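PDB 7LVO: phosphoribosyl-glycinamide (GAR) synthetase from Cryptococcus neoformans var. grubii serotype A, which catalyses, as the N-terminal half of a bifunctional enzyme of de novo purine synthesis, the ATP-dependent ligation of glycine to 5-phosphoribosylamine. Local coordinates for residues Q375-S380 with P436-A441; E49-F54 with E340-M345; E266-L271 with T458-I463. One frame throughout, in Å; residues are numbered along the deposited sequence.

Contact 1. Residues Q375-S380 with P436-A441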
loop_
_atom_site.group_PDB
_atom_site.type_symbol
_atom_site.label_atom_id
_atom_site.label_comp_id
_atom_site.label_asym_id
_atom_site.label_seq_id
_atom_site.Cartn_x
_atom_site.Cartn_y
_atom_site.Cartn_z
ATOM N N GLN A 375 22.072 -5.383 -1.840
ATOM C CA GLN A 375 22.554 -4.969 -0.530
ATOM C C GLN A 375 22.404 -3.459 -0.367
ATOM O O GLN A 375 22.359 -2.702 -1.342
ATOM C CB GLN A 375 24.010 -5.379 -0.340
ATOM C CG GLN A 375 24.263 -6.868 -0.541
ATOM C CD GLN A 375 25.704 -7.259 -0.278
ATOM O OE1 GLN A 375 26.328 -6.779 0.671
ATOM N NE2 GLN A 375 26.244 -8.132 -1.122
ATOM N N GLY A 376 22.318 -3.029 0.883
ATOM C CA GLY A 376 22.125 -1.634 1.201
ATOM C C GLY A 376 20.700 -1.314 1.612
ATOM O O GLY A 376 19.907 -2.183 1.975
ATOM N N TYR A 377 20.373 -0.027 1.531
ATOM C CA TYR A 377 19.096 0.489 1.998
ATOM C C TYR A 377 18.471 1.364 0.924
ATOM O O TYR A 377 19.132 1.777 -0.027
ATOM C CB TYR A 377 19.264 1.300 3.299
ATOM C CG TYR A 377 19.876 0.510 4.437
ATOM C CD1 TYR A 377 21.244 0.295 4.500
ATOM C CD2 TYR A 377 19.083 -0.017 5.446
ATOM C CE1 TYR A 377 21.807 -0.427 5.541
ATOM C CE2 TYR A 377 19.629 -0.741 6.482
ATOM C CZ TYR A 377 20.992 -0.944 6.527
ATOM O OH TYR A 377 21.546 -1.665 7.561
ATOM N N ALA A 378 17.179 1.638 1.091
ATOM C CA ALA A 378 16.433 2.500 0.182
ATOM C C ALA A 378 15.518 3.396 1.003
ATOM O O ALA A 378 14.999 2.990 2.049
ATOM C CB ALA A 378 15.608 1.677 -0.826
ATOM N N VAL A 379 15.314 4.618 0.512
ATOM C CA VAL A 379 14.531 5.623 1.214
ATOM C C VAL A 379 13.653 6.359 0.212
ATOM O O VAL A 379 14.041 6.579 -0.935
ATOM C CB VAL A 379 15.430 6.633 1.964
ATOM C CG1 VAL A 379 14.578 7.649 2.712
ATOM C CG2 VAL A 379 16.381 5.912 2.909
ATOM N N SER A 380 12.458 6.745 0.661
ATOM C CA SER A 380 11.541 7.559 -0.124
ATOM C C SER A 380 11.067 8.714 0.740
ATOM O O SER A 380 10.628 8.498 1.872
ATOM C CB SER A 380 10.343 6.742 -0.621
ATOM O OG SER A 380 9.582 6.217 0.455
ATOM N N PRO A 436 24.635 1.902 -0.103
ATOM C CA PRO A 436 25.099 0.826 0.792
ATOM C C PRO A 436 24.754 1.059 2.251
ATOM O O PRO A 436 24.566 0.090 2.994
ATOM C CB PRO A 436 26.623 0.814 0.574
ATOM C CG PRO A 436 26.839 1.500 -0.748
ATOM C CD PRO A 436 25.740 2.527 -0.852
ATOM N N THR A 437 24.677 2.314 2.687
ATOM C CA THR A 437 24.344 2.648 4.064
ATOM C C THR A 437 23.055 3.459 4.098
ATOM O O THR A 437 22.711 4.153 3.135
ATOM C CB THR A 437 25.466 3.449 4.744
ATOM O OG1 THR A 437 25.663 4.685 4.046
ATOM C CG2 THR A 437 26.762 2.651 4.749
ATOM N N LEU A 438 22.346 3.371 5.226
ATOM C CA LEU A 438 21.082 4.091 5.357
ATOM C C LEU A 438 21.302 5.598 5.317
ATOM O O LEU A 438 20.525 6.329 4.683
ATOM C CB LEU A 438 20.386 3.682 6.652
ATOM C CG LEU A 438 19.025 4.331 6.918
ATOM C CD1 LEU A 438 18.062 4.069 5.763
ATOM C CD2 LEU A 438 18.431 3.823 8.227
ATOM N N ARG A 439 22.366 6.080 5.977
ATOM C CA ARG A 439 22.624 7.518 6.001
ATOM C C ARG A 439 22.925 8.054 4.604
ATOM O O ARG A 439 22.470 9.144 4.234
ATOM C CB ARG A 439 23.782 7.825 6.954
ATOM C CG ARG A 439 25.032 6.994 6.721
ATOM C CD ARG A 439 26.153 7.371 7.691
ATOM N NE ARG A 439 25.696 7.441 9.076
ATOM C CZ ARG A 439 25.549 6.393 9.877
ATOM N NH1 ARG A 439 25.793 5.160 9.459
ATOM N NH2 ARG A 439 25.141 6.586 11.128
ATOM N N ALA A 440 23.694 7.304 3.813
ATOM C CA ALA A 440 23.981 7.738 2.451
ATOM C C ALA A 440 22.709 7.776 1.610
ATOM O O ALA A 440 22.499 8.708 0.827
ATOM C CB ALA A 440 25.018 6.815 1.815
ATOM N N ALA A 441 21.845 6.776 1.765
ATOM C CA ALA A 441 20.568 6.792 1.050
ATOM C C ALA A 441 19.715 7.979 1.481
ATOM O O ALA A 441 19.102 8.654 0.644
ATOM C CB ALA A 441 19.814 5.481 1.282
#

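Contact 2. Residues E49-F54 with E340-M345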
loop_
_atom_site.group_PDB
_atom_site.type_symbol
_atom_site.label_atom_id
_atom_site.label_comp_id
_atom_site.label_asym_id
_atom_site.label_seq_id
_atom_site.Cartn_x
_atom_site.Cartn_y
_atom_site.Cartn_z
ATOM N N GLU A 49 2.244 3.464 -8.573
ATOM C CA GLU A 49 2.103 3.115 -9.985
ATOM C C GLU A 49 3.350 3.503 -10.768
ATOM O O GLU A 49 3.885 2.701 -11.543
ATOM C CB GLU A 49 0.867 3.787 -10.570
ATOM C CG GLU A 49 -0.437 3.076 -10.249
ATOM C CD GLU A 49 -0.739 3.042 -8.773
ATOM O OE1 GLU A 49 -0.729 4.110 -8.123
ATOM O OE2 GLU A 49 -0.977 1.950 -8.246
ATOM N N HIS A 50 3.838 4.736 -10.576
ATOM C CA HIS A 50 5.041 5.149 -11.285
ATOM C C HIS A 50 6.217 4.246 -10.934
ATOM O O HIS A 50 6.965 3.818 -11.820
ATOM C CB HIS A 50 5.360 6.608 -10.966
ATOM C CG HIS A 50 6.423 7.200 -11.835
ATOM N ND1 HIS A 50 6.912 8.476 -11.653
ATOM C CD2 HIS A 50 7.094 6.689 -12.893
ATOM C CE1 HIS A 50 7.839 8.725 -12.560
ATOM N NE2 HIS A 50 7.967 7.657 -13.327
ATOM N N ALA A 51 6.392 3.942 -9.650
ATOM C CA ALA A 51 7.485 3.065 -9.243
ATOM C C ALA A 51 7.327 1.668 -9.843
ATOM O O ALA A 51 8.312 1.048 -10.265
ATOM C CB ALA A 51 7.551 2.996 -7.718
ATOM N N LEU A 52 6.099 1.146 -9.878
ATOM C CA LEU A 52 5.879 -0.159 -10.503
ATOM C C LEU A 52 6.108 -0.091 -12.011
ATOM O O LEU A 52 6.792 -0.949 -12.585
ATOM C CB LEU A 52 4.472 -0.667 -10.195
ATOM C CG LEU A 52 4.219 -1.081 -8.757
ATOM C CD1 LEU A 52 2.727 -1.302 -8.507
ATOM C CD2 LEU A 52 5.004 -2.348 -8.404
ATOM N N ALA A 53 5.535 0.918 -12.671
ATOM C CA ALA A 53 5.796 1.111 -14.092
ATOM C C ALA A 53 7.286 1.239 -14.357
ATOM O O ALA A 53 7.788 0.744 -15.376
ATOM C CB ALA A 53 5.054 2.349 -14.609
ATOM N N PHE A 54 8.006 1.901 -13.446
ATOM C CA PHE A 54 9.444 2.059 -13.594
ATOM C C PHE A 54 10.133 0.709 -13.732
ATOM O O PHE A 54 10.948 0.507 -14.637
ATOM C CB PHE A 54 9.986 2.846 -12.393
ATOM C CG PHE A 54 11.484 2.847 -12.280
ATOM C CD1 PHE A 54 12.259 3.636 -13.121
ATOM C CD2 PHE A 54 12.116 2.076 -11.318
ATOM C CE1 PHE A 54 13.641 3.645 -13.011
ATOM C CE2 PHE A 54 13.500 2.081 -11.202
ATOM C CZ PHE A 54 14.260 2.867 -12.049
ATOM N N GLU A 340 5.878 2.910 0.524
ATOM C CA GLU A 340 6.805 1.798 0.737
ATOM C C GLU A 340 7.308 1.243 -0.592
ATOM O O GLU A 340 8.471 0.837 -0.708
ATOM C CB GLU A 340 6.128 0.688 1.547
ATOM C CG GLU A 340 5.933 0.995 3.013
ATOM C CD GLU A 340 4.569 1.564 3.318
ATOM O OE1 GLU A 340 3.851 1.929 2.363
ATOM O OE2 GLU A 340 4.214 1.642 4.506
ATOM N N THR A 341 6.440 1.203 -1.606
ATOM C CA THR A 341 6.827 0.629 -2.890
ATOM C C THR A 341 7.931 1.438 -3.549
ATOM O O THR A 341 8.877 0.868 -4.112
ATOM C CB THR A 341 5.610 0.540 -3.810
ATOM O OG1 THR A 341 4.626 -0.312 -3.217
ATOM C CG2 THR A 341 5.993 -0.010 -5.179
ATOM N N GLN A 342 7.837 2.772 -3.484
ATOM C CA GLN A 342 8.846 3.607 -4.135
ATOM C C GLN A 342 10.247 3.303 -3.627
ATOM O O GLN A 342 11.219 3.388 -4.388
ATOM C CB GLN A 342 8.528 5.086 -3.920
ATOM C CG GLN A 342 7.255 5.565 -4.629
ATOM C CD GLN A 342 6.008 5.433 -3.771
ATOM O OE1 GLN A 342 5.676 4.347 -3.282
ATOM N NE2 GLN A 342 5.309 6.547 -3.582
ATOM N N ALA A 343 10.376 2.943 -2.351
ATOM C CA ALA A 343 11.692 2.596 -1.820
ATOM C C ALA A 343 12.055 1.145 -2.114
ATOM O O ALA A 343 13.196 0.860 -2.486
ATOM C CB ALA A 343 11.737 2.857 -0.315
ATOM N N LEU A 344 11.093 0.227 -1.974
ATOM C CA LEU A 344 11.389 -1.195 -2.133
ATOM C C LEU A 344 11.748 -1.537 -3.575
ATOM O O LEU A 344 12.595 -2.408 -3.819
ATOM C CB LEU A 344 10.207 -2.030 -1.670
ATOM C CG LEU A 344 9.953 -2.080 -0.164
ATOM C CD1 LEU A 344 8.592 -2.700 0.155
ATOM C CD2 LEU A 344 11.059 -2.840 0.539
ATOM N N MET A 345 11.107 -0.877 -4.542
ATOM C CA MET A 345 11.429 -1.126 -5.942
ATOM C C MET A 345 12.906 -0.867 -6.220
ATOM O O MET A 345 13.486 -1.474 -7.129
ATOM C CB MET A 345 10.568 -0.257 -6.851
ATOM C CG MET A 345 9.087 -0.649 -6.899
ATOM S SD MET A 345 8.799 -2.304 -7.553
ATOM C CE MET A 345 8.628 -3.247 -6.047
#

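Contact 3. Residues E266-L271 with T458-I463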
loop_
_atom_site.group_PDB
_atom_site.type_symbol
_atom_site.label_atom_id
_atom_site.label_comp_id
_atom_site.label_asym_id
_atom_site.label_seq_id
_atom_site.Cartn_x
_atom_site.Cartn_y
_atom_site.Cartn_z
ATOM N N GLU A 266 7.447 16.692 11.706
ATOM C CA GLU A 266 8.723 16.102 12.080
ATOM C C GLU A 266 8.684 15.638 13.537
ATOM O O GLU A 266 7.908 16.134 14.361
ATOM C CB GLU A 266 9.857 17.102 11.877
ATOM C CG GLU A 266 10.076 17.509 10.427
ATOM C CD GLU A 266 11.234 18.474 10.257
ATOM O OE1 GLU A 266 11.730 18.998 11.280
ATOM O OE2 GLU A 266 11.651 18.711 9.099
ATOM N N GLY A 267 9.541 14.667 13.847
ATOM C CA GLY A 267 9.522 14.054 15.154
ATOM C C GLY A 267 8.350 13.138 15.404
ATOM O O GLY A 267 8.096 12.781 16.557
ATOM N N ASP A 268 7.627 12.744 14.356
ATOM C CA ASP A 268 6.468 11.864 14.472
ATOM C C ASP A 268 5.380 12.511 15.333
ATOM O O ASP A 268 4.973 11.994 16.372
ATOM C CB ASP A 268 6.875 10.496 15.032
ATOM C CG ASP A 268 7.939 9.815 14.191
ATOM O OD1 ASP A 268 9.139 10.037 14.451
ATOM O OD2 ASP A 268 7.571 9.068 13.261
ATOM N N THR A 269 4.910 13.666 14.868
ATOM C CA THR A 269 3.845 14.391 15.543
ATOM C C THR A 269 2.927 15.013 14.500
ATOM O O THR A 269 3.278 15.126 13.322
ATOM C CB THR A 269 4.400 15.479 16.477
ATOM O OG1 THR A 269 5.258 16.360 15.738
ATOM C CG2 THR A 269 5.181 14.853 17.626
ATOM N N GLY A 270 1.738 15.412 14.949
ATOM C CA GLY A 270 0.761 16.020 14.073
ATOM C C GLY A 270 -0.230 15.018 13.522
ATOM O O GLY A 270 -0.243 13.833 13.866
ATOM N N LEU A 271 -1.085 15.518 12.632
ATOM C CA LEU A 271 -2.107 14.676 12.031
ATOM C C LEU A 271 -1.468 13.586 11.171
ATOM O O LEU A 271 -0.323 13.696 10.721
ATOM C CB LEU A 271 -3.064 15.517 11.191
ATOM C CG LEU A 271 -4.083 16.363 11.958
ATOM C CD1 LEU A 271 -3.410 17.472 12.736
ATOM C CD2 LEU A 271 -5.123 16.929 10.998
ATOM N N THR A 458 5.926 20.948 0.816
ATOM C CA THR A 458 6.158 20.564 2.199
ATOM C C THR A 458 6.717 19.148 2.247
ATOM O O THR A 458 6.368 18.299 1.430
ATOM C CB THR A 458 4.865 20.627 3.026
ATOM O OG1 THR A 458 4.179 21.854 2.743
ATOM C CG2 THR A 458 5.182 20.545 4.512
ATOM N N PHE A 459 7.591 18.903 3.218
ATOM C CA PHE A 459 8.171 17.576 3.404
ATOM C C PHE A 459 8.848 17.537 4.766
ATOM O O PHE A 459 9.228 18.572 5.317
ATOM C CB PHE A 459 9.169 17.238 2.288
ATOM C CG PHE A 459 10.350 18.163 2.219
ATOM C CD1 PHE A 459 10.303 19.313 1.443
ATOM C CD2 PHE A 459 11.510 17.885 2.923
ATOM C CE1 PHE A 459 11.379 20.163 1.378
ATOM C CE2 PHE A 459 12.594 18.745 2.870
ATOM C CZ PHE A 459 12.533 19.880 2.091
ATOM N N ARG A 460 8.986 16.327 5.301
ATOM C CA ARG A 460 9.690 16.106 6.558
ATOM C C ARG A 460 11.178 15.919 6.287
ATOM O O ARG A 460 11.566 15.185 5.378
ATOM C CB ARG A 460 9.126 14.883 7.283
ATOM C CG ARG A 460 7.745 15.096 7.880
ATOM C CD ARG A 460 7.219 13.836 8.560
ATOM N NE ARG A 460 8.133 13.329 9.583
ATOM C CZ ARG A 460 7.831 12.367 10.448
ATOM N NH1 ARG A 460 6.637 11.801 10.466
ATOM N NH2 ARG A 460 8.753 11.965 11.317
ATOM N N ARG A 461 12.012 16.588 7.082
ATOM C CA ARG A 461 13.457 16.478 6.943
ATOM C C ARG A 461 14.050 15.338 7.758
ATOM O O ARG A 461 15.255 15.081 7.650
ATOM C CB ARG A 461 14.120 17.795 7.352
ATOM C CG ARG A 461 13.677 18.998 6.532
ATOM C CD ARG A 461 14.269 20.285 7.093
ATOM N NE ARG A 461 13.797 20.551 8.446
ATOM C CZ ARG A 461 14.239 21.539 9.214
ATOM N NH1 ARG A 461 15.173 22.378 8.793
ATOM N NH2 ARG A 461 13.732 21.687 10.435
ATOM N N ASP A 462 13.243 14.645 8.562
ATOM C CA ASP A 462 13.741 13.636 9.489
ATOM C C ASP A 462 13.319 12.222 9.093
ATOM O O ASP A 462 13.210 11.342 9.948
ATOM C CB ASP A 462 13.261 13.944 10.908
ATOM C CG ASP A 462 11.750 13.891 11.032
ATOM O OD1 ASP A 462 11.062 14.105 10.006
ATOM O OD2 ASP A 462 11.250 13.635 12.145
ATOM N N ILE A 463 13.075 11.989 7.802
ATOM C CA ILE A 463 12.736 10.643 7.354
ATOM C C ILE A 463 13.881 9.700 7.693
ATOM O O ILE A 463 15.041 9.956 7.346
ATOM C CB ILE A 463 12.430 10.636 5.850
ATOM C CG1 ILE A 463 11.224 11.520 5.554
ATOM C CG2 ILE A 463 12.194 9.203 5.365
ATOM C CD1 ILE A 463 9.923 11.061 6.189
#

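Contact 1. Residues Q375-S380 with P436-A441
Tyr-377 lays one face of its ring over the start of helix 438-449, where Leu-438 CB stands 4.1 Å from the ring centroid and 17° off the ring normal, which makes this a CH-pi contact displaced toward the rim. The motif is a helix packed on an antiparallel sheet in the C domain of GAR synthetase: strand 377-384 pairs with strand 427-435, and the chain leaving that second strand turns through Pro-436 and Thr-437 into the helix. With CG anti to the carbonyl carbon (chi1 -59°), the tyrosine ring is directed over this turn, and its CD1 comes to 3.3 Å from Leu-438 N. The carbonyl oxygen of Pro-436 meets the same ring at its edge, in the ring plane. That oxygen also receives a CA-H...O contact from Gly-376 CA at 3.5 Å, with an angle of 146° at the hydrogen. The two backbones come close here, Gly-376 CA lying 3.9 Å from Pro-436 CA. The helix start is fixed by Thr-437 at the N-cap, whose OG1 accepts from Ala-440 N at 3.3 Å. Deeper in, apolar side chains meet. Leu-438 CG lies anti to its own nitrogen, and this puts CD1 of Leu-438 3.9 Å from Tyr-377 CB, the two side chains crossing at about a right angle. Val-379 ends the row: its CG2 branch touches two methyl groups, Leu-438 CD1 and Ala-441 CB, each 3.8 Å away.

Contact 2. Residues E49-F54 with E340-M345
The junction between the N domain and the ATP-grasp part of the enzyme is built here from two short helical segments, 49-54 of helix 47-56 and 340-344, whose axes approach to 8.6 Å and run within 26° of parallel. The short side chain of Ala-51 is consistent with this spacing: its CB sits 3.9 Å from Gln-342 CA and 4.0 Å from Gln-342 CG. Met-345, three residues after Gln-342, brings its CG to 3.8 Å from Ala-51 O. Bent at chi2 (-62°), the methionine chain turns its sulfur onto the neighbouring leucine, with SD 3.9 Å from Leu-52 CD2. The same Leu-52 methyl meets Thr-341 CG2 at 4.1 Å, and these two side chains cross at about a right angle. Thr-341 thus presents its methyl to the other helix, while its OG1 is hydrogen-bonded to Gly-337 O. Gln-342 likewise offers its aliphatic part, and its NE2 bonds to Asp-338 OD1; both of these partners lie just before residues 340-345. Phe-410 of strand 407-411 packs against both Ala-51 and Gln-342. The touching residues are buried, and their side chains meet through carbon and sulfur atoms, with no directional bond between the two helices.

Contact 3. Residues E266-L271 with T458-I463
Glu-266 has CG anti to its carbonyl carbon (chi1 -64°) and an extended chain beyond, while Arg-461 bends at chi3, and together these torsions bring a carboxylate and a guanidinium into nearly one plane, 19° apart. Glu-266 OE2 uses its syn lone pair for Arg-461 NE at 2.9 Å, a salt bridge, and, on the anti side and well out of the carboxylate plane, accepts from Arg-461 N at 3.0 Å. Two bonds therefore grip one oxygen, and a weak third runs from Arg-461 NH2 to Glu-266 OE1. The contact ties the loop between strands 259-263 and 277-280, in the ATP-grasp range, to the irregular C-terminal chain after strand 452-453. Its other half is a salt-bridge network in which Arg-460 is shared by Asp-462 and Asp-268. Arg-460 holds the Asp-462 carboxylate side-on, NE to Asp-462 OD1 at 3.1 Å and NH2 to Asp-462 OD2 at 3.1 Å, and its NH1 bonds to Arg-263 O. Gly-267 N reaches Asp-462 OD2 at 2.6 Å from the opposite face of the carboxylate plane to Arg-460 NH2. These donors probably stabilise the charged form of Asp-462. Asp-268 adds a long ion pair at the guanidinium edge, its OD2 3.7 Å from Arg-460 NH2, with the two planes 83° apart.

Contacts 1 and 2 have centres 16 Å apart and touch where strand 377-384 meets helix 340-344: Ala-343 packs on Ala-378 and Ser-380, and Gln-342 on Ser-380. Contact 3, 19 Å from contact 1, joins it through Ile-463 against Val-379, whereas contacts 2 and 3 do not touch, their nearest atoms being about 9 Å apart. Along the chain, contact 2 closes before contact 1 opens, contact 1 is nested within the loop closed by contact 3, and contacts 2 and 3 cross. Strand 377-384, in a five-stranded antiparallel sheet with 259-263 and 277-280, touches both neighbours, helix 340-344 and Ile-463, so N domain, ATP-grasp part and C domain are joined in one continuous set of contacts.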